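Local structure of SPCU (Pseudomonas aeruginosa, 4AKX) at residues Pro73-Ala78 against Val85-Ala90. The protein serves as the chaperone of the type III secretion toxin ExoU, forming a complex with this phospholipase and probably keeping it ready for export. Sequence-based numbering, arbitrary orientation.
Sequences PVKLAA and VLWAEA
One face of the Trp87 indole is occupied by Lys75, which runs obliquely across it: CB lies over the five-membered ring, CD reaches CZ2, and NZ stands 3.9 Å from the centroid of the six-membered ring, a cation-pi contact 21° off the ring normal. Ala77 CB sits at the indole edge, 4.0 Å from Trp87 NE1, and that N-H is hydrogen-bonded to the backbone O of Asn65 of the second SpcU subunit. Arg5 of the ExoU chain makes another cation-pi contact with the same indole. Trp87 takes the crowded first torsion (chi1 65°), with CG between backbone N and carbonyl carbon, which carries the ring over toward strand 75-78. Bends at chi3 and chi4 bring Lys75 NZ back to a hydrogen bond with Pro73 O, 3.1 Å, so one ammonium serves both carbonyl and ring.

The two strands form an antiparallel beta hairpin at one edge of the chain's five-stranded sheet, with 75-78 outermost. Lys75 and Trp87 are a hydrogen-bonded pair, the bond from Lys75 N to Trp87 O nearly straight at 172°; Ala77 and Val85 form the next such pair. Between them Leu76 and Leu86 face the opposite side of the sheet, where Val74 CG1, anti to its backbone N, meets Leu86 CD2 at 3.5 Å. Helix 97-118 packs on this side through Leu107 against Val74 and Leu103 against Ala88.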
loop_
_atom_site.group_PDB
_atom_site.type_symbol
_atom_site.label_atom_id
_atom_site.label_comp_id
_atom_site.label_asym_id
_atom_site.label_seq_id
_atom_site.Cartn_x
_atom_site.Cartn_y
_atom_site.Cartn_z
ATOM N N PRO A 73 5.239 5.709 14.459
ATOM C CA PRO A 73 4.236 6.179 13.508
ATOM C C PRO A 73 4.670 6.300 12.049
ATOM O O PRO A 73 3.939 6.903 11.265
ATOM C CB PRO A 73 3.902 7.563 14.025
ATOM C CG PRO A 73 5.165 8.024 14.656
ATOM C CD PRO A 73 5.736 6.807 15.312
ATOM N N VAL A 74 5.813 5.726 11.672
ATOM C CA VAL A 74 6.288 5.810 10.276
ATOM C C VAL A 74 5.252 5.244 9.320
ATOM O O VAL A 74 4.693 4.168 9.580
ATOM C CB VAL A 74 7.537 4.951 10.070
ATOM C CG1 VAL A 74 7.668 4.554 8.605
ATOM C CG2 VAL A 74 8.791 5.656 10.600
ATOM N N LYS A 75 5.031 5.930 8.195
ATOM C CA LYS A 75 4.084 5.454 7.180
ATOM C C LYS A 75 4.721 5.117 5.859
ATOM O O LYS A 75 5.778 5.643 5.514
ATOM C CB LYS A 75 2.973 6.438 6.987
ATOM C CG LYS A 75 2.065 6.474 8.205
ATOM C CD LYS A 75 1.344 7.813 8.291
ATOM C CE LYS A 75 1.530 8.481 9.654
ATOM N NZ LYS A 75 2.780 9.297 9.669
ATOM N N LEU A 76 4.084 4.213 5.132
ATOM C CA LEU A 76 4.541 3.831 3.833
ATOM C C LEU A 76 3.572 4.390 2.804
ATOM O O LEU A 76 2.350 4.272 2.992
ATOM C CB LEU A 76 4.564 2.324 3.746
ATOM C CG LEU A 76 5.400 1.770 2.613
ATOM C CD1 LEU A 76 5.804 0.348 2.922
ATOM C CD2 LEU A 76 4.529 1.800 1.395
ATOM N N ALA A 77 4.108 5.020 1.745
ATOM C CA ALA A 77 3.271 5.621 0.703
ATOM C C ALA A 77 4.044 5.671 -0.557
ATOM O O ALA A 77 5.217 5.275 -0.590
ATOM C CB ALA A 77 2.844 7.027 1.078
ATOM N N ALA A 78 3.421 6.211 -1.597
ATOM C CA ALA A 78 4.140 6.489 -2.822
ATOM C C ALA A 78 3.943 7.942 -3.137
ATOM O O ALA A 78 2.855 8.480 -2.880
ATOM C CB ALA A 78 3.590 5.632 -3.934
ATOM N N VAL A 85 7.933 5.278 -0.433
ATOM C CA VAL A 85 8.507 6.198 0.525
ATOM C C VAL A 85 8.063 5.819 1.929
ATOM O O VAL A 85 6.921 5.387 2.136
ATOM C CB VAL A 85 8.053 7.637 0.223
ATOM C CG1 VAL A 85 8.297 8.529 1.418
ATOM C CG2 VAL A 85 8.764 8.180 -0.993
ATOM N N LEU A 86 8.976 5.923 2.883
ATOM C CA LEU A 86 8.615 5.784 4.249
ATOM C C LEU A 86 8.758 7.158 4.767
ATOM O O LEU A 86 9.711 7.822 4.429
ATOM C CB LEU A 86 9.607 4.907 4.952
ATOM C CG LEU A 86 9.454 3.425 4.705
ATOM C CD1 LEU A 86 10.743 2.682 5.048
ATOM C CD2 LEU A 86 8.317 2.894 5.540
ATOM N N TRP A 87 7.827 7.614 5.584
ATOM C CA TRP A 87 7.965 8.952 6.135
ATOM C C TRP A 87 7.389 9.050 7.480
ATOM O O TRP A 87 6.589 8.207 7.863
ATOM C CB TRP A 87 7.315 9.993 5.239
ATOM C CG TRP A 87 5.819 9.854 5.107
ATOM C CD1 TRP A 87 5.126 9.016 4.232
ATOM C CD2 TRP A 87 4.792 10.584 5.810
ATOM N NE1 TRP A 87 3.766 9.184 4.356
ATOM C CE2 TRP A 87 3.498 10.107 5.272
ATOM C CE3 TRP A 87 4.788 11.544 6.794
ATOM C CZ2 TRP A 87 2.289 10.586 5.727
ATOM C CZ3 TRP A 87 3.534 12.033 7.257
ATOM C CH2 TRP A 87 2.324 11.555 6.738
ATOM N N ALA A 88 7.823 10.067 8.224
ATOM C CA ALA A 88 7.214 10.427 9.506
ATOM C C ALA A 88 7.219 11.905 9.577
ATOM O O ALA A 88 7.857 12.556 8.764
ATOM C CB ALA A 88 8.006 9.855 10.677
ATOM N N GLU A 89 6.584 12.434 10.602
ATOM C CA GLU A 89 6.332 13.847 10.701
ATOM C C GLU A 89 6.755 14.288 12.074
ATOM O O GLU A 89 6.168 13.888 13.075
ATOM C CB GLU A 89 4.835 14.096 10.500
ATOM C CG GLU A 89 4.319 15.425 11.000
ATOM C CD GLU A 89 4.989 16.602 10.319
ATOM O OE1 GLU A 89 6.064 16.384 9.712
ATOM O OE2 GLU A 89 4.445 17.738 10.389
ATOM N N ALA A 90 7.809 15.080 12.130
ATOM C CA ALA A 90 8.276 15.635 13.400
ATOM C C ALA A 90 7.761 17.044 13.592
ATOM O O ALA A 90 8.044 17.927 12.778
ATOM C CB ALA A 90 9.781 15.630 13.436
#